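Local coordinates for protein pectinesterase (Sitophilus oryzae, PDB 4PMH) that hydrolyses the methyl esters of pectin, releasing methanol and de-esterified polygalacturonate, and probably helps the rice weevil digest plant cell walls, at residues Ser114-Lys117 with Ser118-Ser122; Leu348-Asp351 with Asn352-Arg355; Lys171-Gly174 with Asp175-Ala178; Asn19-Thr23 with Ala24-Gln28; Thr50-Ala53 with Ala54-Ala57. All coordinates share one frame; numbering follows the deposited sequence.

Contact 1: residues Ser114-Lys117 with Ser118-Ser122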
loop_
_atom_site.group_PDB
_atom_site.type_symbol
_atom_site.label_atom_id
_atom_site.label_comp_id
_atom_site.label_asym_id
_atom_site.label_seq_id
_atom_site.Cartn_x
_atom_site.Cartn_y
_atom_site.Cartn_z
ATOM N N SER A 114 -18.841 -18.159 1.944
ATOM C CA SER A 114 -19.409 -18.712 3.175
ATOM C C SER A 114 -18.486 -18.511 4.377
ATOM O O SER A 114 -18.933 -18.118 5.460
ATOM C CB SER A 114 -19.742 -20.197 3.032
ATOM O OG SER A 114 -20.549 -20.391 1.886
ATOM N N ALA A 115 -17.202 -18.796 4.184
ATOM C CA ALA A 115 -16.222 -18.629 5.233
ATOM C C ALA A 115 -16.094 -17.150 5.624
ATOM O O ALA A 115 -15.942 -16.823 6.812
ATOM C CB ALA A 115 -14.876 -19.196 4.797
ATOM N N TYR A 116 -16.182 -16.263 4.632
ATOM C CA TYR A 116 -16.125 -14.812 4.884
ATOM C C TYR A 116 -17.301 -14.392 5.755
ATOM O O TYR A 116 -17.129 -13.660 6.738
ATOM C CB TYR A 116 -16.104 -14.052 3.559
ATOM C CG TYR A 116 -16.303 -12.553 3.648
ATOM C CD1 TYR A 116 -15.223 -11.681 3.868
ATOM C CD2 TYR A 116 -17.558 -12.000 3.487
ATOM C CE1 TYR A 116 -15.418 -10.309 3.933
ATOM C CE2 TYR A 116 -17.769 -10.634 3.551
ATOM C CZ TYR A 116 -16.706 -9.783 3.771
ATOM O OH TYR A 116 -16.958 -8.434 3.838
ATOM N N LYS A 117 -18.489 -14.895 5.435
ATOM C CA LYS A 117 -19.656 -14.597 6.252
ATOM C C LYS A 117 -19.480 -15.063 7.683
ATOM O O LYS A 117 -19.805 -14.332 8.624
ATOM C CB LYS A 117 -20.925 -15.190 5.652
ATOM C CG LYS A 117 -21.380 -14.483 4.390
ATOM C CD LYS A 117 -22.742 -14.972 3.909
ATOM C CE LYS A 117 -23.876 -14.368 4.729
ATOM N NZ LYS A 117 -25.197 -14.965 4.347
ATOM N N SER A 118 -18.981 -16.284 7.853
ATOM C CA SER A 118 -18.772 -16.832 9.195
ATOM C C SER A 118 -17.771 -16.002 9.956
ATOM O O SER A 118 -17.957 -15.732 11.136
ATOM C CB SER A 118 -18.293 -18.282 9.155
ATOM O OG SER A 118 -19.326 -19.111 8.664
ATOM N N LEU A 119 -16.716 -15.581 9.271
ATOM C CA LEU A 119 -15.651 -14.853 9.923
ATOM C C LEU A 119 -16.048 -13.421 10.325
ATOM O O LEU A 119 -15.731 -12.987 11.432
ATOM C CB LEU A 119 -14.405 -14.851 9.031
ATOM C CG LEU A 119 -13.083 -14.428 9.672
ATOM C CD1 LEU A 119 -12.609 -15.460 10.688
ATOM C CD2 LEU A 119 -12.019 -14.205 8.595
ATOM N N VAL A 120 -16.731 -12.687 9.448
ATOM C CA VAL A 120 -16.995 -11.245 9.714
ATOM C C VAL A 120 -18.465 -10.819 9.734
ATOM O O VAL A 120 -18.780 -9.661 10.067
ATOM C CB VAL A 120 -16.264 -10.357 8.689
ATOM C CG1 VAL A 120 -14.786 -10.731 8.624
ATOM C CG2 VAL A 120 -16.911 -10.462 7.317
ATOM N N GLY A 121 -19.364 -11.749 9.402
ATOM C CA GLY A 121 -20.751 -11.404 9.181
ATOM C C GLY A 121 -21.408 -10.765 10.385
ATOM O O GLY A 121 -22.255 -9.869 10.240
ATOM N N SER A 122 -21.010 -11.202 11.579
ATOM C CA SER A 122 -21.588 -10.676 12.806
ATOM C C SER A 122 -21.179 -9.229 13.094
ATOM O O SER A 122 -21.662 -8.636 14.048
ATOM C CB SER A 122 -21.257 -11.576 14.005
ATOM O OG SER A 122 -19.857 -11.654 14.244
#
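The ring of Tyr-116 overlaps the CG2 methyl of Val-120, one turn further along the same helix. This is an i to i+4 CH-pi contact on helix 113-120. CG2 stands 3.7 Å from the centroid of the Tyr-116 ring, 15° off the ring normal. It lies over one face, shifted toward the rim, and its nearest ring atom is CZ at 3.6 Å. Tyr-116 reaches this place because CG is anti to the backbone N (chi1 169°), which runs the ring forward along the helix. The Val-120 methyl that touches it is the branch set between its own backbone N and carbonyl carbon.

The polar end of Tyr-116 belongs to a different partner: OH is hydrogen-bonded to Tyr-81 OH. Val-79 and Tyr-134 pack on Val-120, and Cys-137, in the disulfide with Cys-148, touches Tyr-116. The pair therefore forms the buried side of the helix, against helix 131-138 and neighbouring loops. Ser-114, Ala-115 and Ser-118 lie on the exposed side.

Backbone bonds from i+4 to i tie the segments together. Ser-114 O accepts from Ser-118 N at 3.0 Å and receives a second, weak bond from Ser-118 OG. The last of the series is bent: Gly-121 N reaches Lys-117 O at 2.7 Å, with an N-H...O angle of 137°.

Contact 2: residues Leu348-Asp351 with Asn352-Arg355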
loop_
_atom_site.group_PDB
_atom_site.type_symbol
_atom_site.label_atom_id
_atom_site.label_comp_id
_atom_site.label_asym_id
_atom_site.label_seq_id
_atom_site.Cartn_x
_atom_site.Cartn_y
_atom_site.Cartn_z
ATOM N N LEU A 348 10.742 11.152 -18.840
ATOM C CA LEU A 348 10.519 10.198 -17.746
ATOM C C LEU A 348 9.079 9.676 -17.715
ATOM O O LEU A 348 8.768 8.719 -16.988
ATOM C CB LEU A 348 10.889 10.821 -16.396
ATOM C CG LEU A 348 12.352 11.279 -16.233
ATOM C CD1 LEU A 348 12.470 12.140 -14.991
ATOM C CD2 LEU A 348 13.318 10.110 -16.154
ATOM N N ASN A 349 8.206 10.284 -18.513
ATOM C CA ASN A 349 6.830 9.813 -18.658
ATOM C C ASN A 349 6.562 9.013 -19.932
ATOM O O ASN A 349 5.423 8.695 -20.239
ATOM C CB ASN A 349 5.880 10.996 -18.546
ATOM C CG ASN A 349 5.809 11.521 -17.129
ATOM O OD1 ASN A 349 5.629 10.746 -16.187
ATOM N ND2 ASN A 349 5.950 12.827 -16.958
ATOM N N ASN A 350 7.620 8.676 -20.654
ATOM C CA ASN A 350 7.521 7.852 -21.863
ATOM C C ASN A 350 6.975 6.479 -21.487
ATOM O O ASN A 350 7.444 5.871 -20.529
ATOM C CB ASN A 350 8.921 7.727 -22.452
ATOM C CG ASN A 350 8.964 7.008 -23.797
ATOM O OD1 ASN A 350 8.151 6.144 -24.095
ATOM N ND2 ASN A 350 9.989 7.336 -24.596
ATOM N N ASP A 351 6.018 5.982 -22.255
ATOM C CA ASP A 351 5.347 4.710 -21.940
ATOM C C ASP A 351 5.819 3.544 -22.780
ATOM O O ASP A 351 5.260 2.449 -22.718
ATOM C CB ASP A 351 3.837 4.878 -22.064
ATOM C CG ASP A 351 3.283 5.809 -21.013
ATOM O OD1 ASP A 351 3.611 5.615 -19.817
ATOM O OD2 ASP A 351 2.529 6.741 -21.377
ATOM N N ASN A 352 6.863 3.764 -23.556
ATOM C CA ASN A 352 7.539 2.671 -24.228
ATOM C C ASN A 352 8.583 2.022 -23.343
ATOM O O ASN A 352 9.140 0.982 -23.700
ATOM C CB ASN A 352 8.151 3.175 -25.522
ATOM C CG ASN A 352 7.105 3.730 -26.439
ATOM O OD1 ASN A 352 6.364 2.976 -27.060
ATOM N ND2 ASN A 352 6.979 5.049 -26.469
ATOM N N TYR A 353 8.843 2.651 -22.194
ATOM C CA TYR A 353 9.697 2.099 -21.168
ATOM C C TYR A 353 8.941 2.117 -19.840
ATOM O O TYR A 353 7.935 2.822 -19.697
ATOM C CB TYR A 353 10.935 2.971 -20.998
ATOM C CG TYR A 353 11.786 3.074 -22.236
ATOM C CD1 TYR A 353 12.807 2.164 -22.471
ATOM C CD2 TYR A 353 11.580 4.095 -23.161
ATOM C CE1 TYR A 353 13.592 2.251 -23.607
ATOM C CE2 TYR A 353 12.369 4.201 -24.305
ATOM C CZ TYR A 353 13.364 3.273 -24.524
ATOM O OH TYR A 353 14.152 3.350 -25.647
ATOM N N ASN A 354 9.457 1.367 -18.871
ATOM C CA ASN A 354 8.955 1.448 -17.519
ATOM C C ASN A 354 9.295 2.794 -16.898
ATOM O O ASN A 354 10.100 3.561 -17.443
ATOM C CB ASN A 354 9.481 0.306 -16.691
ATOM C CG ASN A 354 8.890 -1.010 -17.116
ATOM O OD1 ASN A 354 9.485 -1.728 -17.926
ATOM N ND2 ASN A 354 7.675 -1.300 -16.639
ATOM N N ARG A 355 8.645 3.092 -15.778
ATOM C CA ARG A 355 8.848 4.367 -15.085
ATOM C C ARG A 355 9.291 4.122 -13.657
ATOM O O ARG A 355 8.736 4.689 -12.699
ATOM C CB ARG A 355 7.577 5.249 -15.104
ATOM C CG ARG A 355 6.845 5.364 -16.450
ATOM C CD ARG A 355 5.313 5.405 -16.225
ATOM N NE ARG A 355 4.970 6.758 -15.961
ATOM C CZ ARG A 355 3.842 7.229 -15.466
ATOM N NH1 ARG A 355 2.802 6.466 -15.125
ATOM N NH2 ARG A 355 3.795 8.542 -15.320
HETATM O O HOH W 1 9.753 5.711 -19.210
HETATM O O HOH W 2 6.374 -0.409 -24.209
#
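Arg-355, Asn-350 and Asp-351 lose the most surface where this loop folds back on itself as it leads into strand 355-359 at the edge of the long parallel sheet of the beta-helix. Arg-355 points into the loop. Its chain bends at chi2 and chi3 (143° and 85°), which brings the guanidinium round to Asn-349. NH2 donates to Asn-349 OD1 at 3.0 Å. The oxygen lies at the guanidinium edge, in its plane, while the Asn-349 amide is turned 63° from that plane. NH2 also bonds Lys-263 O, and NH1 bonds Asn-309 O and Asp-260 O. Several carbonyl oxygens thus fix the rotation of the group.

Asn-350 uses one oxygen twice. OD1 accepts from Asn-352 N at 2.8 Å and from Asn-352 ND2 at 2.9 Å. The two amide planes stand almost perpendicular. The bond to the backbone N closes an Asx turn over Asp-351. The other branch of the Asn-350 amide, ND2, rests at the edge of the Tyr-353 ring, 3.9 Å from CD2. Water 1 lies between the backbone oxygens Asn-350 O and Asn-354 O.

Asp-351 OD1 is hydrogen-bonded to Asn-309 ND2. It stands 4.2 Å from Arg-355 NE, well out of the guanidinium plane, and no N-H of the arginine points at it. The charges are near each other without a salt bridge. The loop is therefore tied mainly by amide and carbonyl oxygens, and the carboxylate of Asp-351 probably adds a favourable field to the buried arginine.

Contact 3: residues Lys171-Gly174 with Asp175-Ala178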
loop_
_atom_site.group_PDB
_atom_site.type_symbol
_atom_site.label_atom_id
_atom_site.label_comp_id
_atom_site.label_asym_id
_atom_site.label_seq_id
_atom_site.Cartn_x
_atom_site.Cartn_y
_atom_site.Cartn_z
ATOM N N LYS A 171 -0.705 -17.082 4.709
ATOM C CA LYS A 171 0.482 -17.592 4.033
ATOM C C LYS A 171 0.298 -19.110 3.734
ATOM O O LYS A 171 1.252 -19.884 3.743
ATOM C CB LYS A 171 1.731 -17.336 4.892
ATOM C CG LYS A 171 1.579 -17.736 6.356
ATOM C CD LYS A 171 2.840 -17.461 7.171
ATOM C CE LYS A 171 3.738 -18.686 7.288
ATOM N NZ LYS A 171 4.835 -18.482 8.283
ATOM N N ASN A 172 -0.931 -19.500 3.414
ATOM C CA ASN A 172 -1.337 -20.914 3.418
ATOM C C ASN A 172 -0.758 -21.712 2.231
ATOM O O ASN A 172 -0.418 -22.894 2.370
ATOM C CB ASN A 172 -2.869 -20.986 3.477
ATOM C CG ASN A 172 -3.435 -20.171 4.635
ATOM O OD1 ASN A 172 -3.283 -20.546 5.792
ATOM N ND2 ASN A 172 -4.075 -19.044 4.329
ATOM N N THR A 173 -0.667 -21.052 1.074
ATOM C CA THR A 173 0.079 -21.542 -0.089
ATOM C C THR A 173 0.916 -20.388 -0.633
ATOM O O THR A 173 0.730 -19.241 -0.235
ATOM C CB THR A 173 -0.846 -22.011 -1.225
ATOM O OG1 THR A 173 -1.397 -20.869 -1.896
ATOM C CG2 THR A 173 -1.990 -22.904 -0.705
ATOM N N GLY A 174 1.815 -20.691 -1.566
ATOM C CA GLY A 174 2.599 -19.656 -2.235
ATOM C C GLY A 174 1.806 -18.839 -3.249
ATOM O O GLY A 174 2.318 -17.885 -3.802
ATOM N N ASP A 175 0.560 -19.213 -3.522
ATOM C CA ASP A 175 -0.251 -18.511 -4.521
ATOM C C ASP A 175 -1.287 -17.532 -3.939
ATOM O O ASP A 175 -1.976 -16.859 -4.706
ATOM C CB ASP A 175 -0.975 -19.530 -5.435
ATOM C CG ASP A 175 -0.076 -20.107 -6.545
ATOM O OD1 ASP A 175 1.112 -19.730 -6.645
ATOM O OD2 ASP A 175 -0.575 -20.949 -7.335
ATOM N N GLN A 176 -1.419 -17.439 -2.619
ATOM C CA GLN A 176 -2.497 -16.617 -2.035
ATOM C C GLN A 176 -2.180 -15.112 -1.939
ATOM O O GLN A 176 -1.121 -14.741 -1.488
ATOM C CB GLN A 176 -2.888 -17.135 -0.647
ATOM C CG GLN A 176 -3.538 -18.524 -0.658
ATOM C CD GLN A 176 -4.117 -18.895 0.688
ATOM O OE1 GLN A 176 -3.764 -18.300 1.714
ATOM N NE2 GLN A 176 -5.022 -19.876 0.700
ATOM N N GLN A 177 -3.142 -14.275 -2.336
ATOM C CA GLN A 177 -3.091 -12.819 -2.162
ATOM C C GLN A 177 -3.909 -12.501 -0.925
ATOM O O GLN A 177 -4.947 -13.119 -0.715
ATOM C CB GLN A 177 -3.739 -12.091 -3.359
ATOM C CG GLN A 177 -3.146 -12.400 -4.732
ATOM C CD GLN A 177 -3.663 -13.709 -5.334
ATOM O OE1 GLN A 177 -4.600 -14.322 -4.824
ATOM N NE2 GLN A 177 -3.043 -14.140 -6.430
ATOM N N ALA A 178 -3.472 -11.544 -0.110
ATOM C CA ALA A 178 -4.207 -11.212 1.112
ATOM C C ALA A 178 -3.868 -9.797 1.581
ATOM O O ALA A 178 -2.779 -9.540 2.079
ATOM C CB ALA A 178 -3.901 -12.223 2.206
#
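Thr-173 and Asp-175 meet in a type I beta turn that runs from Thr-173 to Gln-176. The turn lies on a surface loop of the parallel beta-helix, between strands 165-168 and 181-183. Two kinds of polar bond hold the turn and the residue before it, one from side chain to backbone and one between side chains.

The first is an ST turn. Thr-173 OG1 accepts from Asp-175 N at 3.0 Å. A chi1 of 76° directs the hydroxyl to this N-H two residues on.

The second joins two amides. Asn-172 ND2 donates to Gln-176 OE1 at 2.7 Å, and the N-H...O angle is 160°. The donor lies in the carbonyl plane of Gln-176, on a lone pair, although the two amide planes are 73° apart. The Gln-176 chain is extended beyond CG, and this carries OE1 back across the turn to Asn-172. ND2 of Asn-172 also bonds Asn-106 OD1.

Asn-172 CB also lies 3.3 Å from Gln-176 OE1, a van der Waals contact of carbon with oxygen. Pro-108 and Gln-110 touch the Gln-176 side chain from another loop.

The turn leads directly to Gln-177, probably a substrate-binding residue by comparison with relatives. Gln-199 and Asp-200, the likely transition-state stabiliser and proton donor, are close by. Backbone bonds join Gln-177 to Ala-109 and Ala-178 to Gln-199. Where the two side chains of the turn cross, Gln-176 CG lies 3.4 Å from Thr-173 OG1.

Contact 4: residues Asn19-Thr23 with Ala24-Gln28; sequences NYFTT and ATYLQ
Thr-22 O is gripped by two backbone N-H groups of the helix that follows. Tyr-26 N donates to it at 2.9 Å in an almost straight bond, with an N-H...O angle of 175°. Thr-25 N adds a weak bond at 3.0 Å. The same Thr-25 N also donates to Thr-22 OG1 at 3.1 Å. This is the capping bond, and it gives an N-H of the first turn, otherwise held only by the weak bond to Thr-22 O, a second acceptor. The first torsion of Thr-22 (chi1 69°) brings OG1 to this N-H. Thr-22 N is buried here without a partner in the model.

Phe-21 and Tyr-26 form the apolar side. Phe-21 CD1 meets Tyr-26 CE1 at 3.7 Å, and CE1 lies at the edge of the Phe-21 ring. Phe-21 CB and Thr-22 O both lie at the edge of the Tyr-26 ring, near its plane. Tyr-26 OH is hydrogen-bonded to Gln-311 OE1. Its ring is stacked with Phe-268 and meets Tyr-265 edge-to-face.

Leu-27 N donates to Thr-23 O, and Leu-27 CG lies 3.1 Å from the same oxygen. After the helix the chain turns to positive phi at Gln-28, whose NE2 donates back to Tyr-26 O. The whole is a threonine N-cap on the short helix 23-27, which packs across strands 213-217, 233-237 and 311-315 of the long parallel sheet of the beta-helix.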
loop_
_atom_site.group_PDB
_atom_site.type_symbol
_atom_site.label_atom_id
_atom_site.label_comp_id
_atom_site.label_asym_id
_atom_site.label_seq_id
_atom_site.Cartn_x
_atom_site.Cartn_y
_atom_site.Cartn_z
ATOM N N ASN A 19 14.660 17.290 -9.079
ATOM C CA ASN A 19 13.898 18.445 -8.572
ATOM C C ASN A 19 12.395 18.394 -8.916
ATOM O O ASN A 19 11.592 19.101 -8.297
ATOM C CB ASN A 19 14.495 19.782 -9.072
ATOM C CG ASN A 19 15.916 20.018 -8.600
ATOM O OD1 ASN A 19 16.827 20.247 -9.411
ATOM N ND2 ASN A 19 16.121 19.974 -7.292
ATOM N N TYR A 20 12.008 17.569 -9.889
ATOM C CA TYR A 20 10.593 17.428 -10.227
ATOM C C TYR A 20 9.889 16.420 -9.321
ATOM O O TYR A 20 8.674 16.259 -9.427
ATOM C CB TYR A 20 10.385 17.010 -11.689
ATOM C CG TYR A 20 11.221 17.793 -12.678
ATOM C CD1 TYR A 20 11.418 19.177 -12.529
ATOM C CD2 TYR A 20 11.823 17.152 -13.761
ATOM C CE1 TYR A 20 12.200 19.890 -13.429
ATOM C CE2 TYR A 20 12.599 17.855 -14.666
ATOM C CZ TYR A 20 12.782 19.221 -14.505
ATOM O OH TYR A 20 13.566 19.905 -15.421
ATOM N N PHE A 21 10.639 15.742 -8.449
ATOM C CA PHE A 21 10.080 14.658 -7.634
ATOM C C PHE A 21 10.442 14.828 -6.190
ATOM O O PHE A 21 11.516 14.429 -5.745
ATOM C CB PHE A 21 10.586 13.323 -8.154
ATOM C CG PHE A 21 10.267 13.104 -9.584
ATOM C CD1 PHE A 21 8.982 12.764 -9.973
ATOM C CD2 PHE A 21 11.241 13.292 -10.555
ATOM C CE1 PHE A 21 8.683 12.556 -11.304
ATOM C CE2 PHE A 21 10.948 13.104 -11.890
ATOM C CZ PHE A 21 9.669 12.735 -12.267
ATOM N N THR A 22 9.516 15.420 -5.455
ATOM C CA THR A 22 9.709 15.783 -4.073
ATOM C C THR A 22 8.363 15.550 -3.376
ATOM O O THR A 22 7.336 15.382 -4.048
ATOM C CB THR A 22 10.084 17.277 -3.944
ATOM O OG1 THR A 22 8.947 18.077 -4.291
ATOM C CG2 THR A 22 11.235 17.629 -4.862
ATOM N N THR A 23 8.343 15.579 -2.049
ATOM C CA THR A 23 7.077 15.428 -1.329
ATOM C C THR A 23 6.069 16.468 -1.802
ATOM O O THR A 23 4.901 16.150 -2.019
ATOM C CB THR A 23 7.222 15.554 0.211
ATOM O OG1 THR A 23 7.677 16.882 0.531
ATOM C CG2 THR A 23 8.183 14.509 0.778
ATOM N N ALA A 24 6.529 17.705 -1.970
ATOM C CA ALA A 24 5.658 18.799 -2.384
ATOM C C ALA A 24 5.051 18.562 -3.766
ATOM O O ALA A 24 3.928 18.923 -4.068
ATOM C CB ALA A 24 6.442 20.106 -2.377
ATOM N N THR A 25 5.843 17.955 -4.608
ATOM C CA THR A 25 5.495 17.728 -5.961
ATOM C C THR A 25 4.463 16.581 -6.065
ATOM O O THR A 25 3.413 16.723 -6.717
ATOM C CB THR A 25 6.831 17.555 -6.697
ATOM O OG1 THR A 25 7.135 18.771 -7.412
ATOM C CG2 THR A 25 6.851 16.426 -7.555
ATOM N N TYR A 26 4.723 15.482 -5.368
ATOM C CA TYR A 26 3.761 14.360 -5.285
ATOM C C TYR A 26 2.435 14.721 -4.572
ATOM O O TYR A 26 1.365 14.164 -4.870
ATOM C CB TYR A 26 4.460 13.146 -4.633
ATOM C CG TYR A 26 5.223 12.274 -5.593
ATOM C CD1 TYR A 26 6.533 12.569 -5.972
ATOM C CD2 TYR A 26 4.647 11.117 -6.108
ATOM C CE1 TYR A 26 7.221 11.770 -6.862
ATOM C CE2 TYR A 26 5.328 10.316 -6.998
ATOM C CZ TYR A 26 6.613 10.647 -7.371
ATOM O OH TYR A 26 7.275 9.835 -8.241
ATOM N N LEU A 27 2.495 15.672 -3.639
ATOM C CA LEU A 27 1.327 16.124 -2.910
ATOM C C LEU A 27 0.349 16.908 -3.788
ATOM O O LEU A 27 -0.846 16.957 -3.491
ATOM C CB LEU A 27 1.739 16.977 -1.694
ATOM C CG LEU A 27 2.231 16.259 -0.440
ATOM C CD1 LEU A 27 2.908 17.264 0.498
ATOM C CD2 LEU A 27 1.096 15.525 0.254
ATOM N N GLN A 28 0.855 17.529 -4.852
ATOM C CA GLN A 28 0.005 18.136 -5.864
ATOM C C GLN A 28 -0.959 19.145 -5.249
ATOM O O GLN A 28 -2.124 19.177 -5.575
ATOM C CB GLN A 28 -0.763 17.044 -6.628
ATOM C CG GLN A 28 0.110 16.112 -7.442
ATOM C CD GLN A 28 -0.640 14.860 -7.883
ATOM O OE1 GLN A 28 -1.459 14.913 -8.798
ATOM N NE2 GLN A 28 -0.364 13.728 -7.231
#

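Contact 5: residues Thr50-Ala53 with Ala54-Ala57; sequences TIQA and AVNA
Gln-52 leans along the helix toward Asn-56, one turn on. Its CB points away from the following turn. CG is trans to the residue's own amide nitrogen (chi1 -165°) and lies 4.0 Å from Asn-56 ND2. A bend at chi2 then brings the amide over the next turn. CD stays at about the same distance from Asn-56 OD1. At the tip NE2 donates to Asn-56 OD1 at 3.1 Å, with an N-H...O angle of 173°. The oxygen lies in the Gln-52 amide plane, but the donor comes from above the Asn-56 carbonyl plane and so uses no lone pair. The two amides are turned 47° from each other. NE2 also rests 3.8 Å from Val-55 CG1. The other tip atom, OE1, accepts from Tyr-81 N, so both branches of this buried amide have partners.

Alongside the amide pair the backbone bonds run from i+4 to i. Asn-56 N meets Gln-52 O at 2.8 Å, and Val-55 N meets Ile-51 O at 3.0 Å. Thr-50 caps the start: OG1 accepts from Ala-53 N at 3.2 Å.

Ile-51 and Val-55 face Val-80, and Ala-54 fits against Tyr-42, Val-44 and Ile-69. Helix 51-61 thus packs on strands 42-44, 67-71 and 80-82. It is the helical arm of a beta-alpha-beta crossover, placed over the end of the beta-helix where strand 42-44 forms the sheet edge.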
loop_
_atom_site.group_PDB
_atom_site.type_symbol
_atom_site.label_atom_id
_atom_site.label_comp_id
_atom_site.label_asym_id
_atom_site.label_seq_id
_atom_site.Cartn_x
_atom_site.Cartn_y
_atom_site.Cartn_z
ATOM N N THR A 50 -16.710 -3.567 19.249
ATOM C CA THR A 50 -16.055 -3.838 17.973
ATOM C C THR A 50 -15.560 -2.494 17.426
ATOM O O THR A 50 -16.097 -1.441 17.777
ATOM C CB THR A 50 -17.007 -4.475 16.955
ATOM O OG1 THR A 50 -18.081 -3.574 16.680
ATOM C CG2 THR A 50 -17.571 -5.789 17.469
ATOM N N ILE A 51 -14.560 -2.539 16.553
ATOM C CA ILE A 51 -14.054 -1.323 15.923
ATOM C C ILE A 51 -15.095 -0.778 14.955
ATOM O O ILE A 51 -15.350 0.440 14.918
ATOM C CB ILE A 51 -12.705 -1.540 15.197
ATOM C CG1 ILE A 51 -11.638 -2.077 16.166
ATOM C CG2 ILE A 51 -12.233 -0.216 14.560
ATOM C CD1 ILE A 51 -10.513 -2.839 15.496
ATOM N N GLN A 52 -15.724 -1.679 14.194
ATOM C CA GLN A 52 -16.751 -1.286 13.221
ATOM C C GLN A 52 -17.813 -0.435 13.912
ATOM O O GLN A 52 -18.253 0.556 13.353
ATOM C CB GLN A 52 -17.408 -2.504 12.543
ATOM C CG GLN A 52 -18.198 -2.134 11.279
ATOM C CD GLN A 52 -17.325 -1.428 10.248
ATOM O OE1 GLN A 52 -16.274 -1.937 9.864
ATOM N NE2 GLN A 52 -17.735 -0.228 9.837
ATOM N N ALA A 53 -18.219 -0.830 15.121
ATOM C CA ALA A 53 -19.241 -0.089 15.866
ATOM C C ALA A 53 -18.834 1.351 16.157
ATOM O O ALA A 53 -19.665 2.247 16.111
ATOM C CB ALA A 53 -19.605 -0.796 17.163
ATOM N N ALA A 54 -17.563 1.577 16.452
ATOM C CA ALA A 54 -17.079 2.940 16.698
ATOM C C ALA A 54 -17.070 3.738 15.382
ATOM O O ALA A 54 -17.428 4.896 15.367
ATOM C CB ALA A 54 -15.696 2.912 17.303
ATOM N N VAL A 55 -16.642 3.093 14.289
ATOM C CA VAL A 55 -16.592 3.707 12.958
ATOM C C VAL A 55 -17.998 4.125 12.553
ATOM O O VAL A 55 -18.220 5.263 12.101
ATOM C CB VAL A 55 -15.983 2.751 11.896
ATOM C CG1 VAL A 55 -16.262 3.229 10.471
ATOM C CG2 VAL A 55 -14.496 2.569 12.140
ATOM N N ASN A 56 -18.945 3.215 12.778
ATOM C CA ASN A 56 -20.326 3.435 12.438
ATOM C C ASN A 56 -20.868 4.625 13.210
ATOM O O ASN A 56 -21.558 5.466 12.649
ATOM C CB ASN A 56 -21.175 2.214 12.789
ATOM C CG ASN A 56 -20.960 1.042 11.848
ATOM O OD1 ASN A 56 -20.325 1.164 10.798
ATOM N ND2 ASN A 56 -21.515 -0.108 12.217
ATOM N N ALA A 57 -20.576 4.687 14.499
ATOM C CA ALA A 57 -21.066 5.803 15.322
ATOM C C ALA A 57 -20.582 7.144 14.790
ATOM O O ALA A 57 -21.372 8.079 14.643
ATOM C CB ALA A 57 -20.660 5.637 16.786
#

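Contact 5 is the most buried, and contacts 1 and 4 are partly buried. Contacts 2 and 3 are surface loops. Contacts 1 and 5 lie along helices; contact 4 is the entry to one. In contacts 1 and 5 one helix face turns inward, and Tyr-81 receives a polar side chain from each: its OH from contact 1, its N from contact 5. Contacts 4 and 5 each have their own threonine N-cap, Thr-22 and Thr-50. Contacts 2 and 3 rely on side-chain amides instead, and contact 3 holds a probable substrate-binding residue, Gln-177, and adjoins the probable active site. Contacts 2 and 4 touch where Leu-348 CD1 packs 3.6 Å from Phe-21 CE2.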